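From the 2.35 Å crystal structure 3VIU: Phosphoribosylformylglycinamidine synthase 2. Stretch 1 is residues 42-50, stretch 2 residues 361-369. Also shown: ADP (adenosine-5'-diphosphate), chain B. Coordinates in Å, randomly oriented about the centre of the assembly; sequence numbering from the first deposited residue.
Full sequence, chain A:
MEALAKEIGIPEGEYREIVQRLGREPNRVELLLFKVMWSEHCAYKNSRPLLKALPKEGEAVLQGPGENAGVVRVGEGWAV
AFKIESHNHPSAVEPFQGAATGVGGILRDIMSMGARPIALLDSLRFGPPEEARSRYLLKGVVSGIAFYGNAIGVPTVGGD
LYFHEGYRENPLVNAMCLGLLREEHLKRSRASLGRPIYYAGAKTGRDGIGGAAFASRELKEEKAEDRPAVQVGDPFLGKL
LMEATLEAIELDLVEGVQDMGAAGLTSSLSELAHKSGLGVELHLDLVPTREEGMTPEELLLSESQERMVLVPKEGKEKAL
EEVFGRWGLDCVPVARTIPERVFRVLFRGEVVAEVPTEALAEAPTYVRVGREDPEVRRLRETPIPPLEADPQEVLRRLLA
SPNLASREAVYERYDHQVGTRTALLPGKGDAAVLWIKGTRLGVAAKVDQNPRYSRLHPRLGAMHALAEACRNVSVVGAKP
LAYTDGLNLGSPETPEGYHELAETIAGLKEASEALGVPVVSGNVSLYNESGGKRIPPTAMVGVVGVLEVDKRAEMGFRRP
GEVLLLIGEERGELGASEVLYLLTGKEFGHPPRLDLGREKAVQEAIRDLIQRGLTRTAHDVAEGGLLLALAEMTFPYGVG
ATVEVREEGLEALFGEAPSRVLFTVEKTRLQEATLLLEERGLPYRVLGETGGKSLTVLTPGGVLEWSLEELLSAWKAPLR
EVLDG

Stretch 1 (42-50) CAYKNSRPL
Stretch 2 (361-369) AEAPTYVRV

Stretch 1 (42-50) carries the last residues of one helix, C42 and A43, through a turn into the first residues of another, R48 to L50. The break falls at Y44, whose phi/psi of 56/41 is left-handed; K45 (-55/-40), N46 (-94/-10) and S47 (-105/-27) complete the turn, in which Y44 O accepts R48 N at 3.1 Å and, weakly, S47 N at 3.3 Å. Stretch 2 leaves a helix at E362 (-114/77) and then runs extended without regular secondary structure, phi between -62 and -132 and psi between 112 and 178 from A363 to V369. The two stretches advance in the same sense: CA of A43 lies 6.1 Å from CA of A363, CA of K45 4.2 Å from CA of T365, and CA of N46 5.0 Å from CA of Y366. The backbones come closest at K45, whose CA lies nearest that of T365, and its carbonyl O accepts the backbone N of Y366 at 2.8 Å (N-H...O angle 156°) and also receives a CA-H...O contact from T365 CA at 3.1 Å. The contact buries 519 Å² in all.

R48 ties the two stretches together. With chi1 -100° and chi2 146°, both between wells, then chi3 63° (p) and chi4 -166°, it places NH1 2.6 Å from A43 O and NH2 2.7 Å from A363 O, both hydrogen bonds, so one guanidinium joins a carbonyl of each stretch. A363 O lies near the guanidinium plane, at its edge, whereas T365 CG2 packs over one face, 3.2 Å from R48 NH2; T365 has chi1 60° (p). Nearby, A43 and A363 both direct CA-to-CB toward the opposing stretch, and their CB atoms meet at 3.7 Å.

K45 (chi m, t, m, t) runs past stretch 2, with CG 3.0 Å from P364 O and CD 4.1 Å from Y366 CE2, while its NZ is hydrogen-bonded elsewhere in the structure. Y366 takes chi1 -57° (m) and chi2 -63°. P49, with a C-gamma exo ring and its CB directed toward stretch 2, sets CG 3.6 Å from T365 CB and CB 4.1 Å from CG2 of V367 (chi1 162°, t), a small apolar patch. N46 has chi1 -65° (m); its CA-to-CB bond points sideways, but its end comes nearer to stretch 2. R368 (m, t, t, chi4 52°) likewise starts sideways and brings its end closer to stretch 1. The CA-to-CB bond of Y44 (chi1 -74°, m; chi2 60°) points sideways, but the end of its side chain leads away from stretch 2, and its CE2 comes within 3.2 Å of N7 of ADP.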

# COMPACT_ATOMS: atom_id res chain seq x y z
N CYS A 42 -14.64 -10.76 -0.63
CA CYS A 42 -15.64 -9.72 -0.91
C CYS A 42 -16.41 -9.20 0.30
O CYS A 42 -16.73 -8.02 0.38
CB CYS A 42 -16.65 -10.22 -1.94
SG CYS A 42 -15.97 -10.55 -3.59
N ALA A 43 -16.71 -10.08 1.25
CA ALA A 43 -17.51 -9.70 2.40
C ALA A 43 -16.77 -9.20 3.64
O ALA A 43 -17.38 -8.49 4.46
CB ALA A 43 -18.44 -10.85 2.78
N TYR A 44 -15.50 -9.55 3.81
CA TYR A 44 -14.75 -9.10 4.98
C TYR A 44 -15.47 -9.52 6.26
O TYR A 44 -15.54 -8.77 7.22
CB TYR A 44 -14.61 -7.58 4.97
CG TYR A 44 -13.64 -7.05 3.95
CD1 TYR A 44 -13.81 -7.28 2.58
CD2 TYR A 44 -12.51 -6.35 4.36
CE1 TYR A 44 -12.87 -6.84 1.65
CE2 TYR A 44 -11.56 -5.90 3.45
CZ TYR A 44 -11.74 -6.15 2.10
OH TYR A 44 -10.78 -5.72 1.22
N LYS A 45 -16.01 -10.74 6.26
CA LYS A 45 -16.77 -11.25 7.39
C LYS A 45 -16.09 -11.24 8.77
O LYS A 45 -16.74 -10.92 9.76
CB LYS A 45 -17.27 -12.65 7.06
CG LYS A 45 -18.28 -12.66 5.92
CD LYS A 45 -18.81 -14.06 5.61
CE LYS A 45 -17.68 -15.02 5.24
NZ LYS A 45 -18.20 -16.30 4.69
N ASN A 46 -14.81 -11.56 8.83
CA ASN A 46 -14.13 -11.58 10.12
C ASN A 46 -13.40 -10.30 10.50
O ASN A 46 -12.97 -10.16 11.64
CB ASN A 46 -13.16 -12.75 10.17
CG ASN A 46 -13.86 -14.09 10.12
OD1 ASN A 46 -14.34 -14.52 9.06
ND2 ASN A 46 -13.94 -14.75 11.26
N SER A 47 -13.27 -9.38 9.56
CA SER A 47 -12.55 -8.13 9.81
C SER A 47 -13.41 -6.89 10.01
O SER A 47 -12.97 -5.96 10.68
CB SER A 47 -11.55 -7.86 8.68
OG SER A 47 -12.22 -7.64 7.46
N ARG A 48 -14.61 -6.86 9.44
CA ARG A 48 -15.48 -5.70 9.58
C ARG A 48 -15.69 -5.23 11.02
O ARG A 48 -15.46 -4.07 11.33
CB ARG A 48 -16.83 -5.95 8.90
CG ARG A 48 -16.96 -5.31 7.50
CD ARG A 48 -17.82 -6.16 6.56
NE ARG A 48 -19.21 -6.29 7.00
CZ ARG A 48 -20.08 -7.17 6.50
NH1 ARG A 48 -19.71 -8.01 5.55
NH2 ARG A 48 -21.32 -7.20 6.96
N PRO A 49 -16.10 -6.14 11.92
CA PRO A 49 -16.33 -5.76 13.32
C PRO A 49 -15.15 -5.02 13.97
O PRO A 49 -15.35 -4.17 14.83
CB PRO A 49 -16.59 -7.10 14.00
CG PRO A 49 -17.20 -7.91 12.92
CD PRO A 49 -16.33 -7.58 11.74
N LEU A 50 -13.93 -5.36 13.56
CA LEU A 50 -12.73 -4.74 14.12
C LEU A 50 -12.35 -3.44 13.42
O LEU A 50 -11.82 -2.52 14.05
CB LEU A 50 -11.56 -5.72 14.05
CG LEU A 50 -11.74 -7.05 14.79
CD1 LEU A 50 -10.69 -8.04 14.34
CD2 LEU A 50 -11.67 -6.82 16.29
N ALA A 361 -24.93 -7.77 -0.57
CA ALA A 361 -23.89 -6.85 -0.11
C ALA A 361 -23.64 -6.83 1.39
O ALA A 361 -22.56 -6.41 1.83
CB ALA A 361 -24.21 -5.44 -0.60
N GLU A 362 -24.61 -7.26 2.18
CA GLU A 362 -24.46 -7.25 3.63
C GLU A 362 -24.44 -8.64 4.23
O GLU A 362 -25.43 -9.09 4.81
CB GLU A 362 -25.57 -6.42 4.27
CG GLU A 362 -25.50 -4.94 3.91
CD GLU A 362 -26.57 -4.11 4.60
OE1 GLU A 362 -26.63 -4.14 5.85
OE2 GLU A 362 -27.36 -3.43 3.90
N ALA A 363 -23.30 -9.31 4.09
CA ALA A 363 -23.12 -10.66 4.61
C ALA A 363 -22.86 -10.67 6.12
O ALA A 363 -22.47 -9.66 6.70
CB ALA A 363 -21.97 -11.35 3.89
N PRO A 364 -23.08 -11.82 6.76
CA PRO A 364 -22.87 -11.97 8.21
C PRO A 364 -21.41 -11.73 8.59
O PRO A 364 -20.51 -12.04 7.81
CB PRO A 364 -23.27 -13.42 8.48
CG PRO A 364 -24.20 -13.76 7.33
CD PRO A 364 -23.53 -13.09 6.17
N THR A 365 -21.19 -11.17 9.77
CA THR A 365 -19.83 -10.93 10.26
C THR A 365 -19.61 -11.83 11.46
O THR A 365 -20.57 -12.31 12.07
CB THR A 365 -19.61 -9.46 10.68
OG1 THR A 365 -20.52 -9.11 11.73
CG2 THR A 365 -19.81 -8.54 9.48
N TYR A 366 -18.35 -12.06 11.81
CA TYR A 366 -18.07 -12.93 12.94
C TYR A 366 -17.10 -12.33 13.95
O TYR A 366 -16.17 -11.60 13.60
CB TYR A 366 -17.53 -14.28 12.44
CG TYR A 366 -18.46 -14.99 11.47
CD1 TYR A 366 -19.73 -15.41 11.87
CD2 TYR A 366 -18.07 -15.24 10.16
CE1 TYR A 366 -20.59 -16.05 10.98
CE2 TYR A 366 -18.92 -15.88 9.26
CZ TYR A 366 -20.18 -16.29 9.68
OH TYR A 366 -21.02 -16.93 8.80
N VAL A 367 -17.33 -12.64 15.22
CA VAL A 367 -16.47 -12.17 16.29
C VAL A 367 -15.90 -13.41 16.96
O VAL A 367 -16.60 -14.41 17.13
CB VAL A 367 -17.26 -11.34 17.32
CG1 VAL A 367 -16.48 -11.24 18.62
CG2 VAL A 367 -17.51 -9.95 16.76
N ARG A 368 -14.62 -13.35 17.31
CA ARG A 368 -13.97 -14.48 17.95
C ARG A 368 -13.20 -14.02 19.17
O ARG A 368 -13.16 -12.83 19.48
CB ARG A 368 -13.00 -15.16 16.99
CG ARG A 368 -13.66 -15.99 15.92
CD ARG A 368 -12.72 -16.22 14.74
NE ARG A 368 -13.36 -16.98 13.68
CZ ARG A 368 -14.53 -16.68 13.14
NH1 ARG A 368 -15.20 -15.62 13.57
NH2 ARG A 368 -15.04 -17.42 12.16
N VAL A 369 -12.60 -14.98 19.86
CA VAL A 369 -11.80 -14.68 21.03
C VAL A 369 -10.36 -14.98 20.65
O VAL A 369 -9.99 -16.13 20.41
CB VAL A 369 -12.20 -15.54 22.25
CG1 VAL A 369 -13.55 -15.09 22.78
CG2 VAL A 369 -12.24 -17.02 21.86
PB ADP B . -12.18 -3.66 -4.62
O1B ADP B . -12.66 -5.06 -4.59
O2B ADP B . -10.57 -3.65 -4.67
O3B ADP B . -12.81 -2.90 -5.98
PA ADP B . -12.96 -3.84 -2.01
O1A ADP B . -14.36 -4.33 -2.06
O2A ADP B . -11.96 -5.12 -2.05
O3A ADP B . -12.68 -2.84 -3.28
O5' ADP B . -12.64 -3.02 -0.63
C5' ADP B . -13.86 -2.85 0.12
C4' ADP B . -14.04 -1.41 0.68
O4' ADP B . -13.67 -1.35 2.10
C3' ADP B . -13.17 -0.34 -0.02
O3' ADP B . -13.86 0.92 -0.03
C2' ADP B . -11.90 -0.30 0.84
O2' ADP B . -11.20 0.94 0.72
C1' ADP B . -12.43 -0.58 2.25
N9 ADP B . -11.45 -1.31 3.06
C8 ADP B . -11.16 -2.65 2.97
N7 ADP B . -10.24 -2.97 3.84
C5 ADP B . -9.89 -1.88 4.54
C6 ADP B . -8.97 -1.61 5.59
N6 ADP B . -8.19 -2.63 6.11
N1 ADP B . -8.87 -0.35 6.07
C2 ADP B . -9.62 0.65 5.57
N3 ADP B . -10.49 0.44 4.59
C4 ADP B . -10.66 -0.79 4.05